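Side-chain contacts in putative uncharacterized protein (Chaetomium thermophilum, PDB 5IJP), which probably senses cellular phosphate status by binding inositol polyphosphates through its helical SPX domain, here holding inositol hexakisphosphate: residues A71-K76 / A131-V136; M78-R83 / E172-S177; K147-K150 / W154-K157. All coordinates share one frame; numbering follows the deposited sequence.

Interaction 1 (A71-K76 / A131-V136); sequences AKQQVK and AKFVQV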
loop_
_atom_site.group_PDB
_atom_site.type_symbol
_atom_site.label_atom_id
_atom_site.label_comp_id
_atom_site.label_asym_id
_atom_site.label_seq_id
_atom_site.Cartn_x
_atom_site.Cartn_y
_atom_site.Cartn_z
ATOM N N ALA A 71 -2.804 -3.605 7.347
ATOM C CA ALA A 71 -2.952 -5.035 7.628
ATOM C C ALA A 71 -2.696 -5.847 6.357
ATOM O O ALA A 71 -1.950 -6.824 6.414
ATOM C CB ALA A 71 -4.337 -5.335 8.180
ATOM N N LYS A 72 -3.277 -5.423 5.209
ATOM C CA LYS A 72 -3.099 -6.080 3.907
ATOM C C LYS A 72 -1.657 -5.935 3.404
ATOM O O LYS A 72 -1.128 -6.870 2.799
ATOM C CB LYS A 72 -4.112 -5.548 2.874
ATOM C CG LYS A 72 -4.155 -6.324 1.549
ATOM C CD LYS A 72 -4.821 -7.695 1.669
ATOM C CE LYS A 72 -4.529 -8.563 0.471
ATOM N NZ LYS A 72 -5.214 -9.877 0.566
ATOM N N GLN A 73 -1.021 -4.773 3.680
ATOM C CA GLN A 73 0.370 -4.483 3.319
ATOM C C GLN A 73 1.321 -5.429 4.055
ATOM O O GLN A 73 2.329 -5.839 3.486
ATOM C CB GLN A 73 0.728 -3.025 3.649
ATOM C CG GLN A 73 0.287 -2.015 2.591
ATOM C CD GLN A 73 0.663 -0.583 2.915
ATOM O OE1 GLN A 73 1.382 -0.286 3.878
ATOM N NE2 GLN A 73 0.191 0.344 2.098
ATOM N N GLN A 74 0.982 -5.787 5.312
ATOM C CA GLN A 74 1.759 -6.684 6.164
ATOM C C GLN A 74 1.679 -8.139 5.700
ATOM O O GLN A 74 2.722 -8.769 5.527
ATOM C CB GLN A 74 1.317 -6.552 7.632
ATOM C CG GLN A 74 2.175 -7.350 8.610
ATOM C CD GLN A 74 1.855 -7.024 10.039
ATOM O OE1 GLN A 74 2.143 -5.929 10.531
ATOM N NE2 GLN A 74 1.269 -7.979 10.744
ATOM N N VAL A 75 0.447 -8.672 5.528
ATOM C CA VAL A 75 0.168 -10.055 5.115
ATOM C C VAL A 75 0.869 -10.398 3.792
ATOM O O VAL A 75 1.563 -11.413 3.722
ATOM C CB VAL A 75 -1.360 -10.378 5.088
ATOM C CG1 VAL A 75 -1.625 -11.821 4.660
ATOM C CG2 VAL A 75 -2.012 -10.102 6.440
ATOM N N LYS A 76 0.716 -9.533 2.770
ATOM C CA LYS A 76 1.304 -9.734 1.446
ATOM C C LYS A 76 2.838 -9.672 1.441
ATOM O O LYS A 76 3.462 -10.552 0.847
ATOM C CB LYS A 76 0.696 -8.766 0.416
ATOM C CG LYS A 76 0.876 -9.215 -1.035
ATOM C CD LYS A 76 -0.193 -10.220 -1.491
ATOM C CE LYS A 76 0.344 -11.233 -2.478
ATOM N NZ LYS A 76 0.649 -10.633 -3.805
ATOM N N ALA A 131 3.811 -2.801 -4.435
ATOM C CA ALA A 131 4.358 -1.442 -4.504
ATOM C C ALA A 131 3.329 -0.494 -5.123
ATOM O O ALA A 131 3.230 0.653 -4.691
ATOM C CB ALA A 131 5.642 -1.428 -5.318
ATOM N N LYS A 132 2.546 -0.994 -6.112
ATOM C CA LYS A 132 1.463 -0.268 -6.782
ATOM C C LYS A 132 0.336 -0.002 -5.784
ATOM O O LYS A 132 -0.235 1.089 -5.794
ATOM C CB LYS A 132 0.929 -1.071 -7.982
ATOM C CG LYS A 132 1.305 -0.495 -9.344
ATOM C CD LYS A 132 0.262 0.502 -9.864
ATOM C CE LYS A 132 0.413 0.795 -11.340
ATOM N NZ LYS A 132 1.612 1.626 -11.633
ATOM N N PHE A 133 0.038 -0.996 -4.912
ATOM C CA PHE A 133 -0.978 -0.911 -3.859
ATOM C C PHE A 133 -0.556 0.109 -2.799
ATOM O O PHE A 133 -1.381 0.923 -2.393
ATOM C CB PHE A 133 -1.249 -2.297 -3.233
ATOM C CG PHE A 133 -2.192 -2.309 -2.050
ATOM C CD1 PHE A 133 -3.565 -2.195 -2.233
ATOM C CD2 PHE A 133 -1.709 -2.464 -0.756
ATOM C CE1 PHE A 133 -4.437 -2.212 -1.138
ATOM C CE2 PHE A 133 -2.582 -2.484 0.337
ATOM C CZ PHE A 133 -3.940 -2.359 0.138
ATOM N N VAL A 134 0.728 0.082 -2.378
ATOM C CA VAL A 134 1.297 1.024 -1.404
ATOM C C VAL A 134 1.246 2.451 -1.996
ATOM O O VAL A 134 0.855 3.380 -1.292
ATOM C CB VAL A 134 2.722 0.595 -0.931
ATOM C CG1 VAL A 134 3.389 1.673 -0.077
ATOM C CG2 VAL A 134 2.675 -0.725 -0.164
ATOM N N GLN A 135 1.565 2.592 -3.303
ATOM C CA GLN A 135 1.556 3.853 -4.054
ATOM C C GLN A 135 0.156 4.483 -4.135
ATOM O O GLN A 135 -0.008 5.636 -3.730
ATOM C CB GLN A 135 2.157 3.644 -5.464
ATOM C CG GLN A 135 2.112 4.861 -6.394
ATOM C CD GLN A 135 0.972 4.795 -7.383
ATOM O OE1 GLN A 135 0.937 3.945 -8.281
ATOM N NE2 GLN A 135 0.025 5.714 -7.257
ATOM N N VAL A 136 -0.833 3.737 -4.678
ATOM C CA VAL A 136 -2.209 4.206 -4.875
ATOM C C VAL A 136 -2.904 4.530 -3.525
ATOM O O VAL A 136 -3.673 5.491 -3.463
ATOM C CB VAL A 136 -3.040 3.255 -5.794
ATOM C CG1 VAL A 136 -3.422 1.947 -5.103
ATOM C CG2 VAL A 136 -4.269 3.955 -6.372
HETATM O O HOH W 1 -0.444 3.117 1.737
#

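Interaction 2 (M78-R83 / E172-S177); sequences MEISRR and ENYDAS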
loop_
_atom_site.group_PDB
_atom_site.type_symbol
_atom_site.label_atom_id
_atom_site.label_comp_id
_atom_site.label_asym_id
_atom_site.label_seq_id
_atom_site.Cartn_x
_atom_site.Cartn_y
_atom_site.Cartn_z
ATOM N N MET A 78 4.977 -10.149 3.991
ATOM C CA MET A 78 5.491 -11.272 4.776
ATOM C C MET A 78 5.412 -12.580 4.001
ATOM O O MET A 78 6.296 -13.426 4.149
ATOM C CB MET A 78 4.757 -11.378 6.111
ATOM C CG MET A 78 5.365 -10.508 7.189
ATOM S SD MET A 78 4.347 -10.370 8.680
ATOM C CE MET A 78 4.209 -12.074 9.141
ATOM N N GLU A 79 4.366 -12.735 3.159
ATOM C CA GLU A 79 4.175 -13.898 2.288
ATOM C C GLU A 79 5.241 -13.879 1.192
ATOM O O GLU A 79 5.755 -14.937 0.829
ATOM C CB GLU A 79 2.766 -13.903 1.677
ATOM C CG GLU A 79 1.721 -14.538 2.580
ATOM C CD GLU A 79 0.265 -14.263 2.248
ATOM O OE1 GLU A 79 -0.009 -13.422 1.359
ATOM O OE2 GLU A 79 -0.610 -14.876 2.901
ATOM N N ILE A 80 5.593 -12.668 0.698
ATOM C CA ILE A 80 6.633 -12.436 -0.309
ATOM C C ILE A 80 8.010 -12.763 0.300
ATOM O O ILE A 80 8.808 -13.442 -0.346
ATOM C CB ILE A 80 6.532 -11.000 -0.914
ATOM C CG1 ILE A 80 5.321 -10.895 -1.873
ATOM C CG2 ILE A 80 7.823 -10.585 -1.635
ATOM C CD1 ILE A 80 4.774 -9.471 -2.107
ATOM N N SER A 81 8.259 -12.321 1.558
ATOM C CA SER A 81 9.498 -12.581 2.306
ATOM C C SER A 81 9.699 -14.087 2.520
ATOM O O SER A 81 10.832 -14.567 2.459
ATOM C CB SER A 81 9.482 -11.856 3.648
ATOM O OG SER A 81 9.511 -10.449 3.474
ATOM N N ARG A 82 8.588 -14.822 2.742
ATOM C CA ARG A 82 8.558 -16.276 2.907
ATOM C C ARG A 82 8.848 -16.933 1.547
ATOM O O ARG A 82 9.605 -17.902 1.493
ATOM C CB ARG A 82 7.190 -16.720 3.457
ATOM C CG ARG A 82 7.072 -18.215 3.759
ATOM C CD ARG A 82 5.623 -18.673 3.780
ATOM N NE ARG A 82 5.002 -18.607 2.454
ATOM C CZ ARG A 82 3.690 -18.584 2.234
ATOM N NH1 ARG A 82 3.221 -18.519 0.996
ATOM N NH2 ARG A 82 2.838 -18.621 3.252
ATOM N N ARG A 83 8.262 -16.382 0.454
ATOM C CA ARG A 83 8.452 -16.847 -0.926
ATOM C C ARG A 83 9.898 -16.656 -1.385
ATOM O O ARG A 83 10.410 -17.495 -2.126
ATOM C CB ARG A 83 7.490 -16.138 -1.890
ATOM C CG ARG A 83 6.101 -16.762 -1.948
ATOM C CD ARG A 83 5.261 -16.163 -3.061
ATOM N NE ARG A 83 5.644 -16.684 -4.376
ATOM C CZ ARG A 83 5.166 -16.235 -5.532
ATOM N NH1 ARG A 83 4.282 -15.244 -5.555
ATOM N NH2 ARG A 83 5.570 -16.771 -6.676
ATOM N N GLU A 172 12.205 -3.166 7.193
ATOM C CA GLU A 172 13.668 -3.263 7.122
ATOM C C GLU A 172 14.116 -4.629 6.578
ATOM O O GLU A 172 15.008 -4.684 5.729
ATOM C CB GLU A 172 14.303 -2.982 8.494
ATOM C CG GLU A 172 15.777 -2.619 8.425
ATOM C CD GLU A 172 16.491 -2.632 9.761
ATOM O OE1 GLU A 172 16.815 -1.536 10.273
ATOM O OE2 GLU A 172 16.735 -3.739 10.295
ATOM N N ASN A 173 13.485 -5.717 7.059
ATOM C CA ASN A 173 13.782 -7.092 6.644
ATOM C C ASN A 173 13.221 -7.399 5.252
ATOM O O ASN A 173 13.812 -8.198 4.524
ATOM C CB ASN A 173 13.260 -8.098 7.675
ATOM C CG ASN A 173 13.778 -7.873 9.078
ATOM O OD1 ASN A 173 13.084 -7.319 9.939
ATOM N ND2 ASN A 173 15.007 -8.295 9.339
ATOM N N TYR A 174 12.086 -6.766 4.888
ATOM C CA TYR A 174 11.422 -6.933 3.593
ATOM C C TYR A 174 12.226 -6.293 2.462
ATOM O O TYR A 174 12.360 -6.907 1.405
ATOM C CB TYR A 174 9.977 -6.390 3.628
ATOM C CG TYR A 174 9.276 -6.412 2.286
ATOM C CD1 TYR A 174 8.779 -7.598 1.754
ATOM C CD2 TYR A 174 9.106 -5.244 1.547
ATOM C CE1 TYR A 174 8.144 -7.625 0.514
ATOM C CE2 TYR A 174 8.477 -5.260 0.303
ATOM C CZ TYR A 174 7.994 -6.452 -0.208
ATOM O OH TYR A 174 7.370 -6.474 -1.432
ATOM N N ASP A 175 12.743 -5.062 2.677
ATOM C CA ASP A 175 13.545 -4.331 1.691
ATOM C C ASP A 175 14.827 -5.082 1.337
ATOM O O ASP A 175 15.205 -5.112 0.166
ATOM C CB ASP A 175 13.852 -2.900 2.169
ATOM C CG ASP A 175 12.665 -1.950 2.169
ATOM O OD1 ASP A 175 11.801 -2.070 1.269
ATOM O OD2 ASP A 175 12.622 -1.057 3.041
ATOM N N ALA A 176 15.463 -5.727 2.339
ATOM C CA ALA A 176 16.672 -6.538 2.174
ATOM C C ALA A 176 16.369 -7.803 1.364
ATOM O O ALA A 176 17.209 -8.232 0.571
ATOM C CB ALA A 176 17.241 -6.911 3.534
ATOM N N SER A 177 15.160 -8.382 1.552
ATOM C CA SER A 177 14.683 -9.572 0.841
ATOM C C SER A 177 14.463 -9.271 -0.647
ATOM O O SER A 177 14.781 -10.115 -1.486
ATOM C CB SER A 177 13.395 -10.095 1.474
ATOM O OG SER A 177 13.580 -10.434 2.839
#

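Interaction 3 (K147-K150 / W154-K157); sequences KHDK and WRLK. With IHP (inositol hexakisphosphate), chain C.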
loop_
_atom_site.group_PDB
_atom_site.type_symbol
_atom_site.label_atom_id
_atom_site.label_comp_id
_atom_site.label_asym_id
_atom_site.label_seq_id
_atom_site.Cartn_x
_atom_site.Cartn_y
_atom_site.Cartn_z
ATOM N N LYS A 147 -7.764 17.401 1.236
ATOM C CA LYS A 147 -9.149 17.729 0.885
ATOM C C LYS A 147 -9.901 18.166 2.149
ATOM O O LYS A 147 -10.709 19.091 2.086
ATOM C CB LYS A 147 -9.843 16.519 0.236
ATOM C CG LYS A 147 -11.147 16.852 -0.488
ATOM C CD LYS A 147 -11.897 15.593 -0.928
ATOM C CE LYS A 147 -11.577 15.153 -2.340
ATOM N NZ LYS A 147 -12.252 16.005 -3.357
ATOM N N HIS A 148 -9.612 17.503 3.293
ATOM C CA HIS A 148 -10.182 17.793 4.612
ATOM C C HIS A 148 -9.738 19.186 5.077
ATOM O O HIS A 148 -10.571 19.975 5.520
ATOM C CB HIS A 148 -9.765 16.704 5.625
ATOM C CG HIS A 148 -10.095 17.022 7.053
ATOM N ND1 HIS A 148 -9.182 17.647 7.882
ATOM C CD2 HIS A 148 -11.227 16.783 7.754
ATOM C CE1 HIS A 148 -9.789 17.778 9.048
ATOM N NE2 HIS A 148 -11.018 17.266 9.022
ATOM N N ASP A 149 -8.430 19.489 4.942
ATOM C CA ASP A 149 -7.817 20.767 5.315
ATOM C C ASP A 149 -8.316 21.938 4.457
ATOM O O ASP A 149 -8.343 23.073 4.936
ATOM C CB ASP A 149 -6.282 20.665 5.247
ATOM C CG ASP A 149 -5.643 19.677 6.215
ATOM O OD1 ASP A 149 -6.383 18.867 6.822
ATOM O OD2 ASP A 149 -4.403 19.714 6.364
ATOM N N LYS A 150 -8.710 21.658 3.198
ATOM C CA LYS A 150 -9.212 22.654 2.248
ATOM C C LYS A 150 -10.717 22.910 2.375
ATOM O O LYS A 150 -11.141 24.057 2.240
ATOM C CB LYS A 150 -8.851 22.263 0.805
ATOM C CG LYS A 150 -7.420 22.623 0.406
ATOM C CD LYS A 150 -7.024 22.048 -0.959
ATOM C CE LYS A 150 -7.436 22.900 -2.141
ATOM N NZ LYS A 150 -6.604 24.125 -2.268
ATOM N N TRP A 154 -10.105 22.805 9.243
ATOM C CA TRP A 154 -9.416 22.078 10.309
ATOM C C TRP A 154 -8.265 21.300 9.665
ATOM O O TRP A 154 -8.481 20.606 8.668
ATOM C CB TRP A 154 -10.385 21.102 11.008
ATOM C CG TRP A 154 -11.553 21.736 11.713
ATOM C CD1 TRP A 154 -12.542 22.491 11.151
ATOM C CD2 TRP A 154 -11.923 21.552 13.086
ATOM N NE1 TRP A 154 -13.464 22.851 12.105
ATOM C CE2 TRP A 154 -13.114 22.280 13.302
ATOM C CE3 TRP A 154 -11.346 20.864 14.168
ATOM C CZ2 TRP A 154 -13.740 22.339 14.552
ATOM C CZ3 TRP A 154 -11.965 20.926 15.407
ATOM C CH2 TRP A 154 -13.150 21.652 15.589
ATOM N N ARG A 155 -7.045 21.435 10.208
ATOM C CA ARG A 155 -5.868 20.762 9.659
ATOM C C ARG A 155 -5.571 19.421 10.327
ATOM O O ARG A 155 -5.492 19.345 11.554
ATOM C CB ARG A 155 -4.641 21.685 9.676
ATOM C CG ARG A 155 -4.495 22.503 8.400
ATOM C CD ARG A 155 -3.728 23.789 8.633
ATOM N NE ARG A 155 -4.607 24.875 9.072
ATOM C CZ ARG A 155 -5.161 25.771 8.261
ATOM N NH1 ARG A 155 -4.929 25.728 6.954
ATOM N NH2 ARG A 155 -5.947 26.720 8.750
ATOM N N LEU A 156 -5.422 18.363 9.504
ATOM C CA LEU A 156 -5.108 17.001 9.943
ATOM C C LEU A 156 -3.704 16.554 9.524
ATOM O O LEU A 156 -3.188 15.571 10.060
ATOM C CB LEU A 156 -6.158 15.986 9.453
ATOM C CG LEU A 156 -7.277 15.615 10.430
ATOM C CD1 LEU A 156 -8.214 14.596 9.813
ATOM C CD2 LEU A 156 -6.731 15.073 11.747
ATOM N N LYS A 157 -3.088 17.292 8.583
ATOM C CA LYS A 157 -1.758 17.035 8.033
ATOM C C LYS A 157 -0.603 17.030 9.073
ATOM O O LYS A 157 0.240 16.145 8.935
ATOM C CB LYS A 157 -1.446 18.009 6.882
ATOM C CG LYS A 157 -0.456 17.458 5.855
ATOM C CD LYS A 157 -0.371 18.322 4.590
ATOM C CE LYS A 157 -1.415 17.988 3.544
ATOM N NZ LYS A 157 -1.156 16.679 2.885
HETATM C C1 IHP C . -13.641 17.071 -6.492
HETATM C C2 IHP C . -12.589 16.774 -7.552
HETATM C C3 IHP C . -12.592 15.308 -7.963
HETATM C C4 IHP C . -13.982 14.847 -8.382
HETATM C C5 IHP C . -15.028 15.142 -7.316
HETATM C C6 IHP C . -15.025 16.615 -6.933
HETATM O O11 IHP C . -13.680 18.499 -6.291
HETATM P P1 IHP C . -13.761 19.367 -4.918
HETATM O O21 IHP C . -13.426 20.796 -5.193
HETATM O O31 IHP C . -15.186 19.183 -4.392
HETATM O O41 IHP C . -12.792 18.710 -3.930
HETATM O O12 IHP C . -11.292 17.090 -7.003
HETATM P P2 IHP C . -10.220 18.175 -7.593
HETATM O O22 IHP C . -10.515 19.490 -6.869
HETATM O O32 IHP C . -10.327 18.297 -9.081
HETATM O O42 IHP C . -8.841 17.687 -7.140
HETATM O O13 IHP C . -12.139 14.505 -6.852
HETATM P P3 IHP C . -10.777 13.664 -6.660
HETATM O O23 IHP C . -11.068 12.208 -6.752
HETATM O O33 IHP C . -9.783 14.138 -7.725
HETATM O O43 IHP C . -10.230 14.074 -5.296
HETATM O O14 IHP C . -13.942 13.420 -8.601
HETATM P P4 IHP C . -13.753 12.661 -10.058
HETATM O O24 IHP C . -12.880 11.435 -9.778
HETATM O O34 IHP C . -15.085 12.301 -10.627
HETATM O O44 IHP C . -12.957 13.605 -10.970
HETATM O O15 IHP C . -16.325 14.821 -7.861
HETATM P P5 IHP C . -17.397 13.693 -7.492
HETATM O O25 IHP C . -17.192 13.340 -6.013
HETATM O O35 IHP C . -17.027 12.466 -8.330
HETATM O O45 IHP C . -18.777 14.189 -7.777
HETATM O O16 IHP C . -15.927 16.791 -5.819
HETATM P P6 IHP C . -17.497 17.065 -5.692
HETATM O O26 IHP C . -18.078 17.058 -7.114
HETATM O O36 IHP C . -17.738 18.353 -4.976
HETATM O O46 IHP C . -18.071 15.860 -4.942
#

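Interaction 1 (A71-K76 / A131-V136)
Gln73 and Phe133 meet because of their first torsions. In Gln73, CG lies anti to the carbonyl carbon, with chi1 at -82°. The chain runs extended beyond CG and carries the amide across to helix 110-151. In Phe133, CG is anti to the backbone N, with chi1 at 175°, and the ring reaches back toward helix 52-97. Gln73 CG comes to the ring at its edge, near its plane, 3.7 Å from Phe133 CE2. The Gln73 amide stands almost perpendicular to the ring. Lys72 adds a looser touch, with its CB 4.2 Å from Phe133 CZ.

Val134 meets the far end of Gln73. The two side chains lie about at right angles. The touching branch is CG2, 3.5 Å from Gln73 NE2. The polar end of the glutamine thus rests against a methyl group. Its N-H points to a water instead, with Gln73 NE2 2.9 Å from the water oxygen. The same water gives a weak bond of 3.3 Å to Val134 O and so makes a bridge between the helices that is weak on the Val134 side.

The two helices form the long antiparallel hairpin of the SPX domain. Their short segments run 165° apart in direction, with axes 10.9 Å apart at closest approach. At this spacing the gap is crossed by side chains, and Gln73 and Val134 are the closest pair of residues by CA.

The Phe133 ring is buried. It stacks with Tyr15 and meets Tyr19 edge-to-face, so residues from the N-terminal part of the chain complete its surroundings. Lys72 directs its amine away from the hairpin partner, into a salt bridge with Glu14. Gln73 also touches Tyr170, in the loop before helix 171-190.

Interaction 2 (M78-R83 / E172-S177)
The Tyr174 ring meets Ser81 and Ile80 of segment 78-83 at its edge, near the ring plane. Ser81 OG lies in the ring plane, 3.4 Å from Tyr174 CD1. Ile80 sits further along the same edge, with its CG2 methyl near the ring plane and 3.7 Å from Tyr174 CE1. The Ile80 contact is apolar. Ile80 CD1 also comes within 4.0 Å of Tyr174 OH, so the isoleucine runs along the ring toward its phenol end.

Tyr174 CG is anti to the backbone N, with chi1 at 175°. This carries the ring from its own helix over to the Ile80 side of the other. The backbones are close here, as Ser81 CA and Tyr174 CA are 6.1 Å apart.

The serine hydroxyls on the two sides do not bond to each other. Each turns back to its own helix. Ser81 OG hydrogen-bonds to Ala77 O, one turn earlier. Ser177 OG donates to Asn173 O at 2.8 Å, tilted 24° from the carbonyl plane. Ser177 N reaches the same oxygen from the opposite face. Both hydroxyls thus have a partner in their own helix. That matters most for Ser177, which is buried, while Ser81 OG sits at the ring edge.

The two segments run in roughly the same sense, with their directions 44° apart and their axes 9.8 Å apart. Tyr174 also touches Ala77 on helix 52-97, and Val127 and Leu130 on helix 110-151. Ile80 reaches Ile123 of that helix too. Helix 171-190 is thereby packed against both arms of the long hairpin.

Interaction 3 (K147-K150 / W154-K157)
Leu156 lays its CD1 methyl over one face of the His148 ring, offset toward the rim. This is a CH-pi contact, with Leu156 CD1 3.8 Å from the ring centroid. The two side chains meet at about a right angle.

Asp149 makes the polar part of the contact. Its CG lies anti to the carbonyl carbon, with chi1 at -63°, which turns the carboxylate to the loop. Leu156 N donates to Asp149 OD1 at 2.9 Å, on the syn side but 33° out of the carboxylate plane. His148 ND1 bonds to the same OD1 at 3.2 Å, nearly straight at 168° and in the ring plane. OD1 is thus gripped by two donors. With Asp149 replaced by an alanine, Leu156 N and His148 ND1 would probably lose their shared acceptor, and the loop would be less firmly tied to the helix end.

His148 and Asp149 form a His-carboxylate hydrogen bond at the C-terminal end of helix 110-151, where the chain folds back along the helix. His148 NE2 bonds to Glu55 on helix 52-97. Two carboxylates round one imidazole could favour its protonated form. Asp149 OD2 lies 3.5 Å from Lys157 CB, beside the aliphatic start of that chain.

Lys147 faces the inositol hexakisphosphate. Its NZ bonds to ligand O41 at 2.8 Å and weakly to O43. Lys26, Lys30 and Tyr22 bind the same ligand.

Interactions 1 and 2 both use helix 52-97, in adjoining segments, with centres about 13 Å apart. The centre of interaction 1 lies about 3 Å from that of the chain, and the contact is partly buried. It joins the two arms of the hairpin with an aromatic edge, a methyl and a water bridge. Interaction 2 is more fully buried. It brings in helix 171-190 through an aromatic edge that meets a methyl and a hydroxyl, and its hydroxyls bond within their own helices. Interaction 3 is a surface contact. It shares helix 110-151 with interaction 1 and lies across the chain centre from interaction 2. Its direct hydrogen bond ties a loop to a helix end, and Lys147 of the same helix segment reaches the ligand.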